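Local coordinates for protein putative dihydrodipicolinate synthase (Thermus thermophilus, PDB 2PCQ) that is of unassigned function but adopts the TIM-barrel fold of the dihydrodipicolinate synthetase family and binds a potassium ion, at residues I2-P7 / P30-L35; I6-D11 / E19-L24; D231-G236 / E267-V272. All coordinates share one frame; numbering follows the deposited sequence.

Contact 1 (I2-P7 / P30-L35); sequences ILPPIP and PLVDGL
The carboxylate of Asp33 is gripped by the backbone N-H of Ile2, which meets OD2 on its anti side from 21° out of the carboxylate plane, with Ile2 N 2.9 Å from Asp33 OD2. Asp33 CG lies beside its own backbone N and anti to the carbonyl carbon (chi1 -68°). In return, Asp33 N donates to Ile2 O at 3.1 Å, so Asp33 holds both the N-H and the C=O of Ile2, the first with its carboxylate and the second with its own N-H. OD2 has a second partner in a salt bridge with Arg205 of helix 201-212, so an acidic residue suits this partly exposed border. The pairing joins strand 2-6 to the loop that ends the first beta-alpha-beta crossover of the TIM barrel, after helix 18-28 and just before the parallel strand 36-37. Gly34 presents bare backbone to Leu3, whose CB sits 3.4 Å from Gly34 O while its CG and CD2 lie against the same peptide. Pro4 has no N-H to give, and its ring carbon CD instead lies 3.1 Å from Gly34 O. From Val32, a short branched residue, CG2 reaches that ring tip to tip, 3.5 Å from Pro4 CD. Leu35 CD2 fills the next position, touching Pro4 CG at 3.9 Å and Ile6 CG2 at the same distance of 3.9 Å. Ile2 and Val32 pack further on helix 201-212, and the backbone of Leu35 is hydrogen-bonded to that of Leu66.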
loop_
_atom_site.group_PDB
_atom_site.type_symbol
_atom_site.label_atom_id
_atom_site.label_comp_id
_atom_site.label_asym_id
_atom_site.label_seq_id
_atom_site.Cartn_x
_atom_site.Cartn_y
_atom_site.Cartn_z
ATOM N N ILE A 2 -30.056 -2.222 -13.541
ATOM C CA ILE A 2 -29.498 -1.000 -12.982
ATOM C C ILE A 2 -30.191 -0.766 -11.649
ATOM O O ILE A 2 -31.414 -0.612 -11.599
ATOM C CB ILE A 2 -29.776 0.229 -13.891
ATOM C CG1 ILE A 2 -29.114 0.047 -15.266
ATOM C CG2 ILE A 2 -29.283 1.505 -13.208
ATOM C CD1 ILE A 2 -27.589 -0.082 -15.193
ATOM N N LEU A 3 -29.411 -0.768 -10.575
ATOM C CA LEU A 3 -29.956 -0.539 -9.243
ATOM C C LEU A 3 -29.148 0.526 -8.527
ATOM O O LEU A 3 -27.926 0.550 -8.605
ATOM C CB LEU A 3 -29.926 -1.813 -8.391
ATOM C CG LEU A 3 -30.778 -3.003 -8.818
ATOM C CD1 LEU A 3 -30.070 -3.792 -9.913
ATOM C CD2 LEU A 3 -31.027 -3.885 -7.609
ATOM N N PRO A 4 -29.827 1.442 -7.828
ATOM C CA PRO A 4 -29.051 2.462 -7.133
ATOM C C PRO A 4 -28.927 2.159 -5.642
ATOM O O PRO A 4 -29.841 1.599 -5.036
ATOM C CB PRO A 4 -29.866 3.719 -7.373
ATOM C CG PRO A 4 -31.273 3.192 -7.205
ATOM C CD PRO A 4 -31.233 1.870 -7.980
ATOM N N PRO A 5 -27.773 2.487 -5.045
ATOM C CA PRO A 5 -27.596 2.249 -3.612
ATOM C C PRO A 5 -28.150 3.527 -2.976
ATOM O O PRO A 5 -27.442 4.529 -2.860
ATOM C CB PRO A 5 -26.079 2.128 -3.468
ATOM C CG PRO A 5 -25.572 3.067 -4.520
ATOM C CD PRO A 5 -26.481 2.760 -5.701
ATOM N N ILE A 6 -29.422 3.509 -2.590
ATOM C CA ILE A 6 -30.016 4.708 -2.018
ATOM C C ILE A 6 -29.431 5.104 -0.669
ATOM O O ILE A 6 -29.168 4.261 0.189
ATOM C CB ILE A 6 -31.556 4.589 -1.877
ATOM C CG1 ILE A 6 -31.924 3.516 -0.852
ATOM C CG2 ILE A 6 -32.176 4.267 -3.232
ATOM C CD1 ILE A 6 -33.398 3.521 -0.491
ATOM N N PRO A 7 -29.202 6.408 -0.472
ATOM C CA PRO A 7 -28.649 6.863 0.801
ATOM C C PRO A 7 -29.706 6.780 1.891
ATOM O O PRO A 7 -30.897 6.664 1.598
ATOM C CB PRO A 7 -28.229 8.301 0.500
ATOM C CG PRO A 7 -29.230 8.734 -0.518
ATOM C CD PRO A 7 -29.325 7.525 -1.427
ATOM N N PRO A 30 -39.199 3.788 -9.300
ATOM C CA PRO A 30 -39.840 3.682 -10.618
ATOM C C PRO A 30 -38.864 3.810 -11.788
ATOM O O PRO A 30 -39.095 3.271 -12.873
ATOM C CB PRO A 30 -40.851 4.826 -10.602
ATOM C CG PRO A 30 -41.219 4.921 -9.152
ATOM C CD PRO A 30 -39.866 4.818 -8.483
ATOM N N LEU A 31 -37.773 4.526 -11.553
ATOM C CA LEU A 31 -36.768 4.769 -12.581
ATOM C C LEU A 31 -35.724 3.671 -12.735
ATOM O O LEU A 31 -34.926 3.707 -13.675
ATOM C CB LEU A 31 -36.062 6.092 -12.283
ATOM C CG LEU A 31 -36.946 7.342 -12.315
ATOM C CD1 LEU A 31 -36.252 8.501 -11.620
ATOM C CD2 LEU A 31 -37.259 7.687 -13.765
ATOM N N VAL A 32 -35.735 2.696 -11.830
ATOM C CA VAL A 32 -34.751 1.616 -11.855
ATOM C C VAL A 32 -35.357 0.217 -11.748
ATOM O O VAL A 32 -36.552 0.063 -11.511
ATOM C CB VAL A 32 -33.731 1.799 -10.703
ATOM C CG1 VAL A 32 -32.935 3.082 -10.911
ATOM C CG2 VAL A 32 -34.470 1.864 -9.365
ATOM N N ASP A 33 -34.518 -0.802 -11.913
ATOM C CA ASP A 33 -34.967 -2.191 -11.841
ATOM C C ASP A 33 -35.214 -2.662 -10.412
ATOM O O ASP A 33 -35.948 -3.624 -10.185
ATOM C CB ASP A 33 -33.937 -3.104 -12.506
ATOM C CG ASP A 33 -33.850 -2.887 -14.001
ATOM O OD1 ASP A 33 -34.803 -3.272 -14.709
ATOM O OD2 ASP A 33 -32.837 -2.323 -14.467
ATOM N N GLY A 34 -34.589 -1.985 -9.457
ATOM C CA GLY A 34 -34.746 -2.347 -8.063
ATOM C C GLY A 34 -33.865 -1.459 -7.212
ATOM O O GLY A 34 -33.102 -0.651 -7.738
ATOM N N LEU A 35 -33.960 -1.608 -5.897
ATOM C CA LEU A 35 -33.165 -0.791 -4.995
ATOM C C LEU A 35 -32.224 -1.616 -4.135
ATOM O O LEU A 35 -32.488 -2.786 -3.850
ATOM C CB LEU A 35 -34.074 0.002 -4.052
ATOM C CG LEU A 35 -35.165 0.922 -4.601
ATOM C CD1 LEU A 35 -35.988 1.444 -3.429
ATOM C CD2 LEU A 35 -34.549 2.075 -5.387
#

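Contact 2 (I6-D11 / E19-L24); sequences IPTPFD and EAFREL
Thr8 OG1, hydrogen-bonded to the carbonyl oxygen of Gly42, stands 3.7 Å from Phe21 CZ, while the methyl CG2 of the same threonine lies over the face of the ring, 4.2 Å from its centroid and only 9° off the normal, a CH-pi contact. A threonine therefore suits this buried spot, its hydroxyl satisfied by a loop carbonyl and its methyl spent on the aromatic ring. Phe21 CG is anti to the backbone N (chi1 -162°), and the ring lies in among the loop residues. Its other neighbours come in obliquely. Pro9 crosses it at about a right angle, with CD 3.4 Å from Phe21 CD1; Pro7 O lies 3.5 Å from Phe21 CE1; and Ile6 sends the methyl at the far end of its chain, CD1, to within 3.7 Å of the same CE1. Pro9 also covers the preceding residue of the helix, its CB 3.8 Å from Ala20 CB, where a small residue lets the loop come close. One turn further on, Leu24 CD2 packs 3.7 Å from Pro7 CG, the two side chains crossing at about a right angle. The rigid rings of Pro7 and Pro9 suit an extended, non-helical path that packs against the helix. No hydrogen bond joins the two segments; the contact is mostly apolar packing. The loop leaving strand 2-6 thus runs over helix 18-28, with Pro9 bonded through its backbone to Asp17, while helix 216-247 packs against Pro7 and contributes Lys242, which donates to Thr8 O.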
loop_
_atom_site.group_PDB
_atom_site.type_symbol
_atom_site.label_atom_id
_atom_site.label_comp_id
_atom_site.label_asym_id
_atom_site.label_seq_id
_atom_site.Cartn_x
_atom_site.Cartn_y
_atom_site.Cartn_z
ATOM N N ILE A 6 -29.422 3.509 -2.590
ATOM C CA ILE A 6 -30.016 4.708 -2.018
ATOM C C ILE A 6 -29.431 5.104 -0.669
ATOM O O ILE A 6 -29.168 4.261 0.189
ATOM C CB ILE A 6 -31.556 4.589 -1.877
ATOM C CG1 ILE A 6 -31.924 3.516 -0.852
ATOM C CG2 ILE A 6 -32.176 4.267 -3.232
ATOM C CD1 ILE A 6 -33.398 3.521 -0.491
ATOM N N PRO A 7 -29.202 6.408 -0.472
ATOM C CA PRO A 7 -28.649 6.863 0.801
ATOM C C PRO A 7 -29.706 6.780 1.891
ATOM O O PRO A 7 -30.897 6.664 1.598
ATOM C CB PRO A 7 -28.229 8.301 0.500
ATOM C CG PRO A 7 -29.230 8.734 -0.518
ATOM C CD PRO A 7 -29.325 7.525 -1.427
ATOM N N THR A 8 -29.266 6.800 3.145
ATOM C CA THR A 8 -30.179 6.759 4.277
ATOM C C THR A 8 -30.166 8.162 4.872
ATOM O O THR A 8 -29.148 8.619 5.392
ATOM C CB THR A 8 -29.723 5.742 5.335
ATOM O OG1 THR A 8 -29.683 4.436 4.747
ATOM C CG2 THR A 8 -30.693 5.731 6.513
ATOM N N PRO A 9 -31.300 8.872 4.786
ATOM C CA PRO A 9 -31.452 10.237 5.295
ATOM C C PRO A 9 -31.361 10.436 6.802
ATOM O O PRO A 9 -31.929 9.673 7.574
ATOM C CB PRO A 9 -32.829 10.657 4.770
ATOM C CG PRO A 9 -33.052 9.765 3.581
ATOM C CD PRO A 9 -32.517 8.449 4.072
ATOM N N PHE A 10 -30.632 11.480 7.192
ATOM C CA PHE A 10 -30.477 11.895 8.586
ATOM C C PHE A 10 -30.721 13.403 8.507
ATOM O O PHE A 10 -30.434 14.010 7.475
ATOM C CB PHE A 10 -29.039 11.688 9.093
ATOM C CG PHE A 10 -28.614 10.249 9.194
ATOM C CD1 PHE A 10 -29.092 9.436 10.217
ATOM C CD2 PHE A 10 -27.728 9.708 8.261
ATOM C CE1 PHE A 10 -28.694 8.100 10.314
ATOM C CE2 PHE A 10 -27.324 8.380 8.345
ATOM C CZ PHE A 10 -27.808 7.570 9.375
ATOM N N ASP A 11 -31.261 14.013 9.559
ATOM C CA ASP A 11 -31.427 15.462 9.522
ATOM C C ASP A 11 -30.044 16.008 9.859
ATOM O O ASP A 11 -29.108 15.230 10.046
ATOM C CB ASP A 11 -32.468 15.955 10.541
ATOM C CG ASP A 11 -32.180 15.496 11.959
ATOM O OD1 ASP A 11 -30.994 15.413 12.348
ATOM O OD2 ASP A 11 -33.156 15.234 12.693
ATOM N N GLU A 19 -39.393 9.067 7.465
ATOM C CA GLU A 19 -40.298 9.611 6.460
ATOM C C GLU A 19 -39.533 9.948 5.183
ATOM O O GLU A 19 -39.964 9.607 4.083
ATOM C CB GLU A 19 -40.995 10.867 6.993
ATOM C CG GLU A 19 -41.984 10.621 8.127
ATOM C CD GLU A 19 -41.349 9.968 9.342
ATOM O OE1 GLU A 19 -40.283 10.447 9.789
ATOM O OE2 GLU A 19 -41.921 8.980 9.855
ATOM N N ALA A 20 -38.396 10.619 5.337
ATOM C CA ALA A 20 -37.576 10.993 4.191
ATOM C C ALA A 20 -37.066 9.752 3.468
ATOM O O ALA A 20 -37.030 9.711 2.242
ATOM C CB ALA A 20 -36.401 11.852 4.646
ATOM N N PHE A 21 -36.678 8.741 4.238
ATOM C CA PHE A 21 -36.160 7.494 3.688
ATOM C C PHE A 21 -37.199 6.867 2.757
ATOM O O PHE A 21 -36.892 6.482 1.627
ATOM C CB PHE A 21 -35.821 6.542 4.846
ATOM C CG PHE A 21 -34.893 5.403 4.476
ATOM C CD1 PHE A 21 -34.071 5.476 3.352
ATOM C CD2 PHE A 21 -34.791 4.285 5.305
ATOM C CE1 PHE A 21 -33.164 4.450 3.058
ATOM C CE2 PHE A 21 -33.887 3.255 5.021
ATOM C CZ PHE A 21 -33.071 3.341 3.898
ATOM N N ARG A 22 -38.436 6.783 3.236
ATOM C CA ARG A 22 -39.528 6.200 2.464
ATOM C C ARG A 22 -39.844 7.013 1.208
ATOM O O ARG A 22 -40.051 6.454 0.131
ATOM C CB ARG A 22 -40.776 6.082 3.347
ATOM C CG ARG A 22 -41.985 5.493 2.653
ATOM C CD ARG A 22 -43.130 5.236 3.631
ATOM N NE ARG A 22 -43.446 6.403 4.451
ATOM C CZ ARG A 22 -43.118 6.532 5.734
ATOM N NH1 ARG A 22 -42.462 5.561 6.357
ATOM N NH2 ARG A 22 -43.446 7.632 6.398
ATOM N N GLU A 23 -39.870 8.334 1.342
ATOM C CA GLU A 23 -40.165 9.200 0.208
ATOM C C GLU A 23 -39.074 9.107 -0.852
ATOM O O GLU A 23 -39.355 9.097 -2.050
ATOM C CB GLU A 23 -40.301 10.652 0.666
ATOM C CG GLU A 23 -40.814 11.587 -0.416
ATOM C CD GLU A 23 -40.839 13.036 0.024
ATOM O OE1 GLU A 23 -41.297 13.305 1.156
ATOM O OE2 GLU A 23 -40.409 13.908 -0.764
ATOM N N LEU A 24 -37.824 9.046 -0.404
ATOM C CA LEU A 24 -36.695 8.957 -1.318
ATOM C C LEU A 24 -36.766 7.672 -2.132
ATOM O O LEU A 24 -36.579 7.684 -3.346
ATOM C CB LEU A 24 -35.383 8.992 -0.534
ATOM C CG LEU A 24 -34.096 8.952 -1.353
ATOM C CD1 LEU A 24 -34.001 10.204 -2.210
ATOM C CD2 LEU A 24 -32.900 8.845 -0.417
#

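Contact 3 (D231-G236 / E267-V272); sequences DLLAKG and ERFLPV
Two helices that follow the last strand of the barrel pack here side by side, partly buried, with Leu232 set against Arg268, Phe269 and Val272. The short segments of helix 216-247 and helix 266-278 approach to 10.4 Å between axes and run roughly antiparallel, at 147°. Leu232 carries most of the contact. One branch, CD2, lies over a face of the Arg268 guanidinium, offset toward the rim and 3.4 Å from NH2; the other, CD1, reaches Val272 CG2 at 3.8 Å. Leu232 CB meets the edge of the Phe269 ring, near its plane, 3.7 Å from Phe269 CD1. The two branches of the leucine thus serve Arg268 and Val272, and the stem atom CB serves Phe269. Both helices belong to the C-terminal helical part that follows the TIM barrel, beyond helix 201-212. In Phe269, chi1 of -163° sets CG anti to the backbone N; the ring's CZ touches Leu233 CD1 at 4.2 Å, and Leu229, Leu240 and Ala244 of helix 216-247 and Leu199 of a loop pack around it as well. Leu233 continues the apolar side toward Ala195 and Ala196. At the exposed border the chemistry changes. Lys235 NZ forms a salt bridge with Asp231 OD2 one turn earlier, at 3.2 Å, approaching on the syn side of the carboxylate. It also stands 4.3 Å from Arg268 NH2, a pairing of like charges that the nearby carboxylate probably eases. A water in the guanidinium plane accepts a bond from Arg268 NH1 at 3.3 Å and a weak one from Lys235 NZ.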
loop_
_atom_site.group_PDB
_atom_site.type_symbol
_atom_site.label_atom_id
_atom_site.label_comp_id
_atom_site.label_asym_id
_atom_site.label_seq_id
_atom_site.Cartn_x
_atom_site.Cartn_y
_atom_site.Cartn_z
ATOM N N ASP A 231 -16.976 9.770 -12.084
ATOM C CA ASP A 231 -15.640 10.018 -11.544
ATOM C C ASP A 231 -15.677 10.973 -10.360
ATOM O O ASP A 231 -15.085 10.700 -9.319
ATOM C CB ASP A 231 -14.732 10.597 -12.632
ATOM C CG ASP A 231 -13.347 10.962 -12.109
ATOM O OD1 ASP A 231 -12.580 10.046 -11.746
ATOM O OD2 ASP A 231 -13.027 12.169 -12.058
ATOM N N LEU A 232 -16.366 12.099 -10.523
ATOM C CA LEU A 232 -16.463 13.080 -9.447
ATOM C C LEU A 232 -17.261 12.557 -8.263
ATOM O O LEU A 232 -16.899 12.793 -7.115
ATOM C CB LEU A 232 -17.093 14.379 -9.954
ATOM C CG LEU A 232 -16.161 15.269 -10.777
ATOM C CD1 LEU A 232 -16.943 16.434 -11.351
ATOM C CD2 LEU A 232 -15.013 15.764 -9.893
ATOM N N LEU A 233 -18.348 11.846 -8.540
ATOM C CA LEU A 233 -19.172 11.307 -7.469
ATOM C C LEU A 233 -18.372 10.329 -6.612
ATOM O O LEU A 233 -18.517 10.302 -5.389
ATOM C CB LEU A 233 -20.409 10.613 -8.048
ATOM C CG LEU A 233 -21.517 10.244 -7.055
ATOM C CD1 LEU A 233 -21.984 11.496 -6.314
ATOM C CD2 LEU A 233 -22.681 9.595 -7.800
ATOM N N ALA A 234 -17.524 9.529 -7.252
ATOM C CA ALA A 234 -16.703 8.564 -6.527
ATOM C C ALA A 234 -15.750 9.300 -5.591
ATOM O O ALA A 234 -15.466 8.831 -4.491
ATOM C CB ALA A 234 -15.913 7.699 -7.504
ATOM N N LYS A 235 -15.259 10.452 -6.031
ATOM C CA LYS A 235 -14.346 11.246 -5.215
ATOM C C LYS A 235 -15.089 11.949 -4.084
ATOM O O LYS A 235 -14.554 12.106 -2.990
ATOM C CB LYS A 235 -13.626 12.290 -6.079
ATOM C CG LYS A 235 -12.661 11.698 -7.094
ATOM C CD LYS A 235 -12.131 12.766 -8.044
ATOM C CE LYS A 235 -11.145 12.176 -9.043
ATOM N NZ LYS A 235 -10.761 13.165 -10.082
ATOM N N GLY A 236 -16.326 12.362 -4.352
ATOM C CA GLY A 236 -17.111 13.053 -3.345
ATOM C C GLY A 236 -17.797 12.161 -2.323
ATOM O O GLY A 236 -18.193 12.626 -1.257
ATOM N N GLU A 267 -18.681 22.643 -6.090
ATOM C CA GLU A 267 -18.454 23.630 -7.137
ATOM C C GLU A 267 -18.090 22.991 -8.475
ATOM O O GLU A 267 -18.498 23.474 -9.531
ATOM C CB GLU A 267 -17.363 24.611 -6.703
ATOM C CG GLU A 267 -17.032 25.669 -7.734
ATOM C CD GLU A 267 -16.206 26.803 -7.154
ATOM O OE1 GLU A 267 -15.169 26.522 -6.517
ATOM O OE2 GLU A 267 -16.594 27.977 -7.337
ATOM N N ARG A 268 -17.323 21.907 -8.433
ATOM C CA ARG A 268 -16.931 21.216 -9.657
ATOM C C ARG A 268 -18.055 20.312 -10.155
ATOM O O ARG A 268 -18.240 20.141 -11.356
ATOM C CB ARG A 268 -15.683 20.363 -9.413
ATOM C CG ARG A 268 -14.408 21.153 -9.178
ATOM C CD ARG A 268 -13.280 20.233 -8.732
ATOM N NE ARG A 268 -12.999 19.187 -9.710
ATOM C CZ ARG A 268 -12.162 18.174 -9.500
ATOM N NH1 ARG A 268 -11.527 18.070 -8.340
ATOM N NH2 ARG A 268 -11.959 17.268 -10.448
ATOM N N PHE A 269 -18.806 19.738 -9.223
ATOM C CA PHE A 269 -19.888 18.828 -9.578
ATOM C C PHE A 269 -21.136 19.513 -10.128
ATOM O O PHE A 269 -21.755 19.011 -11.063
ATOM C CB PHE A 269 -20.282 17.994 -8.358
ATOM C CG PHE A 269 -21.085 16.773 -8.692
ATOM C CD1 PHE A 269 -20.490 15.686 -9.324
ATOM C CD2 PHE A 269 -22.431 16.699 -8.356
ATOM C CE1 PHE A 269 -21.224 14.540 -9.614
ATOM C CE2 PHE A 269 -23.174 15.559 -8.642
ATOM C CZ PHE A 269 -22.568 14.474 -9.271
ATOM N N LEU A 270 -21.505 20.650 -9.543
ATOM C CA LEU A 270 -22.701 21.385 -9.955
ATOM C C LEU A 270 -22.875 21.498 -11.471
ATOM O O LEU A 270 -23.883 21.048 -12.014
ATOM C CB LEU A 270 -22.711 22.780 -9.311
ATOM C CG LEU A 270 -23.877 23.725 -9.640
ATOM C CD1 LEU A 270 -25.205 23.081 -9.264
ATOM C CD2 LEU A 270 -23.688 25.038 -8.886
ATOM N N PRO A 271 -21.895 22.086 -12.177
ATOM C CA PRO A 271 -22.036 22.209 -13.632
ATOM C C PRO A 271 -22.145 20.871 -14.361
ATOM O O PRO A 271 -22.805 20.776 -15.397
ATOM C CB PRO A 271 -20.793 23.005 -14.037
ATOM C CG PRO A 271 -19.794 22.644 -12.983
ATOM C CD PRO A 271 -20.624 22.678 -11.724
ATOM N N VAL A 272 -21.497 19.841 -13.827
ATOM C CA VAL A 272 -21.561 18.525 -14.448
ATOM C C VAL A 272 -22.989 17.996 -14.341
ATOM O O VAL A 272 -23.560 17.521 -15.322
ATOM C CB VAL A 272 -20.590 17.526 -13.768
ATOM C CG1 VAL A 272 -20.832 16.119 -14.301
ATOM C CG2 VAL A 272 -19.147 17.936 -14.044
HETATM O O HOH W 1 -9.308 15.633 -8.306
#

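How the contacts relate
From the N terminus, strand 2-6 opens contact 1, and its continuation 6-11 opens contact 2, so the two share Ile6 and Pro7. Contact 2 closes first, when helix 18-28 folds back on the loop that precedes it. Contact 1 closes at 30-35, just before strand 36-37, and so encloses the return of the chain in contact 2. Together they tie the first strand to the first helix and to the approach to the second strand, with their centres about 14 Å apart. Contact 3 comes in series, long after both are closed: it closes the loop between helix 216-247 and helix 266-278, and it touches neither of the others.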